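PDB 2OZ8: Mll7089 protein from Mesorhizobium loti, which belongs to the mandelate racemase/muconate lactonizing enzyme family of the enolase superfamily and may act as a magnesium-dependent hydro-lyase. Local coordinates for residues A[4-8]-A[72-78]; A[35-39]-A[105-110]; A[66-71]-A[98-102]. All blocks are in the same frame, centred on the assembly; numbering follows the deposited sequence.

Contact 1. Residues A[4-8]-A[72-78]; sequences SLSHF and WPSLKGN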
loop_
_atom_site.group_PDB
_atom_site.type_symbol
_atom_site.label_atom_id
_atom_site.label_comp_id
_atom_site.label_asym_id
_atom_site.label_seq_id
_atom_site.Cartn_x
_atom_site.Cartn_y
_atom_site.Cartn_z
ATOM N N SER A 4 39.537 23.947 -23.971
ATOM C CA SER A 4 38.208 23.531 -24.443
ATOM C C SER A 4 38.239 22.566 -25.652
ATOM O O SER A 4 39.253 22.493 -26.375
ATOM C CB SER A 4 37.357 24.778 -24.791
ATOM O OG SER A 4 36.982 25.461 -23.596
ATOM N N LEU A 5 37.134 21.850 -25.862
ATOM C CA LEU A 5 37.048 20.847 -26.921
ATOM C C LEU A 5 37.069 21.471 -28.324
ATOM O O LEU A 5 36.301 22.405 -28.600
ATOM C CB LEU A 5 35.795 19.967 -26.741
ATOM C CG LEU A 5 35.874 18.834 -25.702
ATOM C CD1 LEU A 5 34.502 18.405 -25.261
ATOM C CD2 LEU A 5 36.695 17.638 -26.222
ATOM N N SER A 6 37.943 20.970 -29.201
ATOM C CA SER A 6 38.014 21.525 -30.553
ATOM C C SER A 6 37.617 20.592 -31.694
ATOM O O SER A 6 36.921 21.016 -32.602
ATOM C CB SER A 6 39.374 22.133 -30.839
ATOM O OG SER A 6 40.375 21.488 -30.088
ATOM N N HIS A 7 38.080 19.343 -31.657
ATOM C CA HIS A 7 37.799 18.367 -32.706
ATOM C C HIS A 7 37.364 17.016 -32.098
ATOM O O HIS A 7 37.600 16.758 -30.910
ATOM C CB HIS A 7 39.041 18.102 -33.586
ATOM C CG HIS A 7 39.877 19.310 -33.890
ATOM N ND1 HIS A 7 39.748 20.030 -35.060
ATOM C CD2 HIS A 7 40.884 19.897 -33.198
ATOM C CE1 HIS A 7 40.627 21.016 -35.072
ATOM N NE2 HIS A 7 41.333 20.954 -33.956
ATOM N N PHE A 8 36.757 16.161 -32.932
ATOM C CA PHE A 8 36.521 14.775 -32.614
ATOM C C PHE A 8 37.020 13.842 -33.730
ATOM O O PHE A 8 37.097 14.239 -34.881
ATOM C CB PHE A 8 35.038 14.538 -32.301
ATOM C CG PHE A 8 34.176 14.402 -33.501
ATOM C CD1 PHE A 8 34.104 13.194 -34.179
ATOM C CD2 PHE A 8 33.428 15.478 -33.952
ATOM C CE1 PHE A 8 33.287 13.048 -35.336
ATOM C CE2 PHE A 8 32.610 15.368 -35.106
ATOM C CZ PHE A 8 32.547 14.140 -35.806
ATOM N N TRP A 72 27.896 16.554 -31.297
ATOM C CA TRP A 72 28.984 17.548 -31.348
ATOM C C TRP A 72 28.636 19.004 -30.940
ATOM O O TRP A 72 29.427 19.633 -30.248
ATOM C CB TRP A 72 29.728 17.486 -32.684
ATOM C CG TRP A 72 30.973 18.310 -32.697
ATOM C CD1 TRP A 72 31.288 19.272 -33.599
ATOM C CD2 TRP A 72 32.077 18.252 -31.773
ATOM N NE1 TRP A 72 32.498 19.826 -33.302
ATOM C CE2 TRP A 72 33.008 19.223 -32.182
ATOM C CE3 TRP A 72 32.375 17.465 -30.661
ATOM C CZ2 TRP A 72 34.207 19.444 -31.512
ATOM C CZ3 TRP A 72 33.600 17.692 -29.986
ATOM C CH2 TRP A 72 34.487 18.666 -30.423
ATOM N N PRO A 73 27.447 19.541 -31.342
ATOM C CA PRO A 73 27.087 20.905 -30.877
ATOM C C PRO A 73 27.058 21.082 -29.357
ATOM O O PRO A 73 27.296 22.165 -28.846
ATOM C CB PRO A 73 25.668 21.083 -31.429
ATOM C CG PRO A 73 25.636 20.211 -32.637
ATOM C CD PRO A 73 26.400 18.988 -32.230
ATOM N N SER A 74 26.753 20.034 -28.614
ATOM C CA SER A 74 26.697 20.201 -27.179
ATOM C C SER A 74 28.087 20.067 -26.548
ATOM O O SER A 74 28.261 20.387 -25.376
ATOM C CB SER A 74 25.707 19.209 -26.556
ATOM O OG SER A 74 26.212 17.887 -26.662
ATOM N N LEU A 75 29.080 19.619 -27.322
ATOM C CA LEU A 75 30.425 19.438 -26.787
ATOM C C LEU A 75 31.393 20.539 -27.200
ATOM O O LEU A 75 32.257 20.937 -26.402
ATOM C CB LEU A 75 31.003 18.080 -27.170
ATOM C CG LEU A 75 30.154 16.816 -27.051
ATOM C CD1 LEU A 75 31.013 15.570 -27.429
ATOM C CD2 LEU A 75 29.507 16.652 -25.663
ATOM N N LYS A 76 31.251 21.047 -28.425
ATOM C CA LYS A 76 32.289 21.960 -28.942
ATOM C C LYS A 76 32.465 23.224 -28.070
ATOM O O LYS A 76 31.483 23.838 -27.638
ATOM C CB LYS A 76 32.064 22.320 -30.418
ATOM C CG LYS A 76 33.137 23.268 -30.990
ATOM C CD LYS A 76 33.178 23.306 -32.554
ATOM C CE LYS A 76 31.920 24.015 -33.216
ATOM N NZ LYS A 76 32.214 25.359 -33.870
ATOM N N GLY A 77 33.716 23.594 -27.809
ATOM C CA GLY A 77 34.010 24.855 -27.124
ATOM C C GLY A 77 33.789 24.834 -25.623
ATOM O O GLY A 77 33.942 25.863 -24.954
ATOM N N ASN A 78 33.451 23.653 -25.098
ATOM C CA ASN A 78 33.232 23.429 -23.663
ATOM C C ASN A 78 34.359 22.616 -23.057
ATOM O O ASN A 78 35.069 21.893 -23.751
ATOM C CB ASN A 78 31.868 22.774 -23.432
ATOM C CG ASN A 78 30.685 23.697 -23.854
ATOM O OD1 ASN A 78 30.618 24.838 -23.401
ATOM N ND2 ASN A 78 29.762 23.204 -24.714
#
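W72, at the start of 72-78, lays its indole against strand 5-8. F8 points an edge at the indole face in a T-shaped pair: its ring centroid is 5.3 Å from that of the five-membered ring of W72, the planes are 61° apart, and F8 CD2 comes within 3.8 Å of W72 CD2. The far end of the indole reaches along the strand, so that W72 CH2 packs 4.1 Å from L5 CB and S6 O lies near the ring plane, 3.3 Å from W72 CZ2. At L75 the contact becomes aliphatic, L75 CB meeting L5 CD1 at 4.0 Å.

The fold explains the company these residues keep. The strand starting at L5 opens the antiparallel sheet of the N-terminal capping domain found in enolase superfamily proteins, and S6 and H7 form a classic beta bulge opposite V39 of the neighbouring strand 27-40. L5 also touches L110 and L113 of helix 103-118.

From L75 to N78 the chain makes a type II turn, closed by N78 N to L75 O at 3.2 Å. K76 lets its side chain lead away, while G77 sits at phi 78°, a conformation that suits a residue without a side chain. Two backbone hydrogen bonds then clasp the turn to L5: G77 N to L5 O and L5 N to N78 O, both 3.0 Å and nearly straight. Beside them S4 OG makes a weak hydrogen bond to G77 O at 3.4 Å.

Contact 2. Residues A[35-39]-A[105-110]; sequences ALELV and AVQVAL
Build residues 35-39 as an extended strand, phi between about -84° and -117° and psi near 120-135°, and residues 105-110 as a regular alpha helix, with A109 N to A105 O and L110 N to V106 O both at 2.8 Å. Their axes approach to 8.4 Å, with the N-to-C directions 43° apart and a signed crossing angle of -43°. The register sets L36 opposite A105 (CA to CA 6.8 Å) and L38 opposite A109 (6.4 Å).

Strand alternation decides who takes part. L36 and L38 point toward the helix; A35 and E37 point away, E37 forming salt bridges with R9 and R355. The two leucines use different rotamers. L36 is tp (chi1 166°, chi2 66°), which puts CD2 4.0 Å from A105 CB and likewise 4.0 Å from V106 CG2. L38 is mt (-59°, 173°), and its CD1 sits 3.6 Å from A109 CB and 3.7 Å from L110 CD2. L110, also mt (-71°, 180°), starts sideways but brings its end nearer the strand; V106, with chi1 at 180°, lies sideways too. The alanines A105 and A109, one turn apart, point at the strand and leave space for the leucines. No hydrogen bond joins the segments, so apolar contact alone connects them, 229 Å² being buried in all. F67 of helix 60-70 touches L36, L38 and V106 from one flank.

This is helix-on-sheet packing, a helix laid obliquely over an antiparallel sheet, as in the alpha+beta N-terminal capping domain of the enolase superfamily.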
loop_
_atom_site.group_PDB
_atom_site.type_symbol
_atom_site.label_atom_id
_atom_site.label_comp_id
_atom_site.label_asym_id
_atom_site.label_seq_id
_atom_site.Cartn_x
_atom_site.Cartn_y
_atom_site.Cartn_z
ATOM N N ALA A 35 36.317 3.854 -32.051
ATOM C CA ALA A 35 36.953 4.691 -31.057
ATOM C C ALA A 35 36.502 6.102 -31.314
ATOM O O ALA A 35 36.421 6.534 -32.443
ATOM C CB ALA A 35 38.465 4.568 -31.132
ATOM N N LEU A 36 36.145 6.786 -30.241
ATOM C CA LEU A 36 35.707 8.146 -30.274
ATOM C C LEU A 36 36.791 8.890 -29.529
ATOM O O LEU A 36 37.103 8.571 -28.378
ATOM C CB LEU A 36 34.361 8.286 -29.557
ATOM C CG LEU A 36 33.948 9.730 -29.229
ATOM C CD1 LEU A 36 33.681 10.517 -30.505
ATOM C CD2 LEU A 36 32.742 9.770 -28.273
ATOM N N GLU A 37 37.419 9.840 -30.218
ATOM C CA GLU A 37 38.478 10.620 -29.595
ATOM C C GLU A 37 38.026 12.051 -29.560
ATOM O O GLU A 37 37.572 12.602 -30.583
ATOM C CB GLU A 37 39.790 10.484 -30.313
ATOM C CG GLU A 37 40.559 9.196 -30.006
ATOM C CD GLU A 37 41.762 9.024 -30.933
ATOM O OE1 GLU A 37 42.892 8.842 -30.446
ATOM O OE2 GLU A 37 41.570 9.096 -32.160
ATOM N N LEU A 38 38.080 12.616 -28.353
ATOM C CA LEU A 38 37.682 14.003 -28.158
ATOM C C LEU A 38 38.939 14.792 -27.815
ATOM O O LEU A 38 39.597 14.504 -26.831
ATOM C CB LEU A 38 36.609 14.123 -27.076
ATOM C CG LEU A 38 35.280 13.379 -27.261
ATOM C CD1 LEU A 38 34.372 13.471 -25.991
ATOM C CD2 LEU A 38 34.565 13.833 -28.547
ATOM N N VAL A 39 39.266 15.761 -28.669
ATOM C CA VAL A 39 40.511 16.542 -28.579
ATOM C C VAL A 39 40.206 17.910 -28.047
ATOM O O VAL A 39 39.310 18.577 -28.558
ATOM C CB VAL A 39 41.201 16.695 -29.975
ATOM C CG1 VAL A 39 42.620 17.176 -29.815
ATOM C CG2 VAL A 39 41.211 15.336 -30.765
ATOM N N ALA A 105 30.218 6.074 -24.627
ATOM C CA ALA A 105 31.495 6.527 -25.228
ATOM C C ALA A 105 31.801 7.983 -24.899
ATOM O O ALA A 105 32.935 8.346 -24.520
ATOM C CB ALA A 105 31.453 6.330 -26.776
ATOM N N VAL A 106 30.785 8.814 -25.042
ATOM C CA VAL A 106 30.923 10.220 -24.698
ATOM C C VAL A 106 31.316 10.378 -23.251
ATOM O O VAL A 106 32.225 11.146 -22.971
ATOM C CB VAL A 106 29.654 11.072 -25.041
ATOM C CG1 VAL A 106 29.856 12.533 -24.660
ATOM C CG2 VAL A 106 29.361 11.002 -26.515
ATOM N N GLN A 107 30.673 9.659 -22.335
ATOM C CA GLN A 107 30.966 9.834 -20.889
ATOM C C GLN A 107 32.379 9.333 -20.545
ATOM O O GLN A 107 33.092 9.950 -19.769
ATOM C CB GLN A 107 29.904 9.159 -19.981
ATOM C CG GLN A 107 28.468 9.811 -20.009
ATOM C CD GLN A 107 27.444 9.212 -18.960
ATOM O OE1 GLN A 107 27.750 8.307 -18.176
ATOM N NE2 GLN A 107 26.245 9.751 -18.950
ATOM N N VAL A 108 32.767 8.221 -21.130
ATOM C CA VAL A 108 34.103 7.689 -20.966
ATOM C C VAL A 108 35.184 8.624 -21.541
ATOM O O VAL A 108 36.169 8.907 -20.872
ATOM C CB VAL A 108 34.219 6.266 -21.597
ATOM C CG1 VAL A 108 35.626 5.711 -21.443
ATOM C CG2 VAL A 108 33.220 5.363 -20.962
ATOM N N ALA A 109 34.976 9.117 -22.755
ATOM C CA ALA A 109 35.915 10.064 -23.369
ATOM C C ALA A 109 35.978 11.401 -22.622
ATOM O O ALA A 109 37.071 11.889 -22.337
ATOM C CB ALA A 109 35.575 10.288 -24.799
ATOM N N LEU A 110 34.824 11.968 -22.268
ATOM C CA LEU A 110 34.789 13.209 -21.442
ATOM C C LEU A 110 35.533 13.104 -20.109
ATOM O O LEU A 110 36.353 13.979 -19.797
ATOM C CB LEU A 110 33.354 13.702 -21.201
ATOM C CG LEU A 110 32.615 14.289 -22.391
ATOM C CD1 LEU A 110 31.242 14.712 -21.972
ATOM C CD2 LEU A 110 33.465 15.474 -23.005
#

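Contact 3. Residues A[66-71]-A[98-102]; sequences VFEHEV and YSLPF
Residues 66-70 form the C-terminal end of helix 60-70, and V71 follows it; 98-102 is an irregular loop (L100 phi/psi -140°/154°, F102 -95°/-17°) with an inverse gamma turn centred on P101. This is helix-loop packing in the N-terminal capping domain. CA pairs set the register: V66-S99 7.1 Å, E70-Y98 7.0 Å, F67-F102 7.9 Å. V66 (chi1 t) places CG1 3.8 Å from S99 CB and 3.7 Å from F102 CE2, its CB 4.1 Å from L100 CD1. F67 (chi1 t) turns its edge to the face of F102 (chi1 m), T-shaped, centroids 5.2 Å apart, planes at 81°. E70 (chi1 m, chi2 t, chi3 11°) accepts a nearly linear hydrogen bond on OE1 from S99 N at 3.0 Å. V71 (chi1 16°, between wells) sets CG1 3.7 Å from F102 CD2 and, as CH-pi, 4.3 Å from the Y98 (chi1 m) ring centroid. One directional bond thus fixes the loop backbone to a glutamate, while aromatic and aliphatic packing does the rest.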
loop_
_atom_site.group_PDB
_atom_site.type_symbol
_atom_site.label_atom_id
_atom_site.label_comp_id
_atom_site.label_asym_id
_atom_site.label_seq_id
_atom_site.Cartn_x
_atom_site.Cartn_y
_atom_site.Cartn_z
ATOM N N VAL A 66 26.616 11.555 -38.114
ATOM C CA VAL A 66 25.598 11.500 -37.086
ATOM C C VAL A 66 26.147 12.139 -35.806
ATOM O O VAL A 66 25.513 13.005 -35.220
ATOM C CB VAL A 66 25.131 10.053 -36.887
ATOM C CG1 VAL A 66 24.186 9.936 -35.726
ATOM C CG2 VAL A 66 24.463 9.550 -38.185
ATOM N N PHE A 67 27.344 11.748 -35.390
ATOM C CA PHE A 67 27.954 12.398 -34.222
ATOM C C PHE A 67 28.036 13.920 -34.363
ATOM O O PHE A 67 27.618 14.622 -33.440
ATOM C CB PHE A 67 29.327 11.806 -33.906
ATOM C CG PHE A 67 29.871 12.208 -32.567
ATOM C CD1 PHE A 67 29.532 11.497 -31.413
ATOM C CD2 PHE A 67 30.761 13.279 -32.447
ATOM C CE1 PHE A 67 30.093 11.846 -30.135
ATOM C CE2 PHE A 67 31.293 13.642 -31.148
ATOM C CZ PHE A 67 30.958 12.911 -30.016
ATOM N N GLU A 68 28.546 14.414 -35.505
ATOM C CA GLU A 68 28.612 15.863 -35.794
ATOM C C GLU A 68 27.249 16.553 -35.659
ATOM O O GLU A 68 27.147 17.613 -35.079
ATOM C CB GLU A 68 29.242 16.167 -37.174
ATOM C CG GLU A 68 29.835 17.598 -37.280
ATOM C CD GLU A 68 30.931 17.777 -38.372
ATOM O OE1 GLU A 68 30.825 18.780 -39.150
ATOM O OE2 GLU A 68 31.903 16.944 -38.455
ATOM N N HIS A 69 26.203 15.922 -36.178
ATOM C CA HIS A 69 24.877 16.501 -36.150
ATOM C C HIS A 69 24.199 16.381 -34.793
ATOM O O HIS A 69 23.495 17.295 -34.369
ATOM C CB HIS A 69 23.985 15.882 -37.240
ATOM C CG HIS A 69 22.683 16.617 -37.439
ATOM N ND1 HIS A 69 21.493 16.199 -36.873
ATOM C CD2 HIS A 69 22.398 17.761 -38.114
ATOM C CE1 HIS A 69 20.527 17.039 -37.211
ATOM N NE2 HIS A 69 21.051 17.993 -37.966
ATOM N N GLU A 70 24.396 15.270 -34.102
ATOM C CA GLU A 70 23.570 14.986 -32.929
ATOM C C GLU A 70 24.189 15.339 -31.592
ATOM O O GLU A 70 23.502 15.885 -30.713
ATOM C CB GLU A 70 23.123 13.533 -32.959
ATOM C CG GLU A 70 22.274 13.280 -34.196
ATOM C CD GLU A 70 21.808 11.872 -34.368
ATOM O OE1 GLU A 70 21.949 11.046 -33.419
ATOM O OE2 GLU A 70 21.300 11.593 -35.481
ATOM N N VAL A 71 25.484 15.043 -31.440
ATOM C CA VAL A 71 26.154 15.281 -30.188
ATOM C C VAL A 71 27.175 16.397 -30.198
ATOM O O VAL A 71 27.264 17.157 -29.235
ATOM C CB VAL A 71 26.606 13.937 -29.444
ATOM C CG1 VAL A 71 26.600 12.727 -30.348
ATOM C CG2 VAL A 71 27.854 14.080 -28.653
ATOM N N TYR A 98 19.544 9.084 -29.567
ATOM C CA TYR A 98 20.578 9.133 -30.600
ATOM C C TYR A 98 20.395 8.035 -31.644
ATOM O O TYR A 98 19.862 6.959 -31.349
ATOM C CB TYR A 98 21.980 9.036 -29.996
ATOM C CG TYR A 98 22.465 10.269 -29.234
ATOM C CD1 TYR A 98 22.172 11.559 -29.670
ATOM C CD2 TYR A 98 23.273 10.130 -28.084
ATOM C CE1 TYR A 98 22.627 12.686 -28.961
ATOM C CE2 TYR A 98 23.752 11.255 -27.380
ATOM C CZ TYR A 98 23.417 12.522 -27.826
ATOM O OH TYR A 98 23.891 13.621 -27.138
ATOM N N SER A 99 20.845 8.313 -32.869
ATOM C CA SER A 99 20.717 7.335 -33.932
ATOM C C SER A 99 21.672 6.134 -33.796
ATOM O O SER A 99 21.461 5.097 -34.451
ATOM C CB SER A 99 20.927 7.984 -35.292
ATOM O OG SER A 99 20.919 6.938 -36.249
ATOM N N LEU A 100 22.722 6.308 -32.976
ATOM C CA LEU A 100 23.760 5.319 -32.729
ATOM C C LEU A 100 24.064 5.383 -31.247
ATOM O O LEU A 100 23.858 6.422 -30.634
ATOM C CB LEU A 100 25.019 5.670 -33.539
ATOM C CG LEU A 100 25.024 5.321 -35.045
ATOM C CD1 LEU A 100 26.036 6.149 -35.813
ATOM C CD2 LEU A 100 25.304 3.843 -35.248
ATOM N N PRO A 101 24.557 4.282 -30.649
ATOM C CA PRO A 101 24.832 4.348 -29.207
ATOM C C PRO A 101 26.113 5.154 -28.782
ATOM O O PRO A 101 27.187 4.561 -28.550
ATOM C CB PRO A 101 24.938 2.874 -28.813
ATOM C CG PRO A 101 25.439 2.167 -30.052
ATOM C CD PRO A 101 24.865 2.953 -31.214
ATOM N N PHE A 102 25.953 6.472 -28.626
ATOM C CA PHE A 102 27.023 7.395 -28.217
ATOM C C PHE A 102 27.102 7.725 -26.693
ATOM O O PHE A 102 28.114 8.251 -26.176
ATOM C CB PHE A 102 26.837 8.738 -28.955
ATOM C CG PHE A 102 26.969 8.652 -30.457
ATOM C CD1 PHE A 102 28.076 8.056 -31.051
ATOM C CD2 PHE A 102 26.006 9.224 -31.282
ATOM C CE1 PHE A 102 28.218 8.035 -32.422
ATOM C CE2 PHE A 102 26.146 9.210 -32.656
ATOM C CZ PHE A 102 27.239 8.604 -33.228
#

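Overall arrangement
All three contacts lie on the same side of the chain's centre, with centres 11 Å (1 and 2), 14 Å (1 and 3) and 13 Å (2 and 3) apart. Their segments run 4-8, 35-39, 66-71, 72-78, 98-102, 105-110 along the chain: contact 1 crosses both others, while both segments of contact 3 fall between those of contact 2. Contacts 1 and 2 share the antiparallel sheet, where S6 N meets V39 O at 2.8 Å; segments 66-71 and 72-78 lie on helices 60-70 and 72-75, which follow each other in the chain. F67 of contact 3 touches F8, W72 and L75 as well as L36, L38 and V106, so one apolar core unites sheet and helices into a capping domain beside the C-terminal barrel.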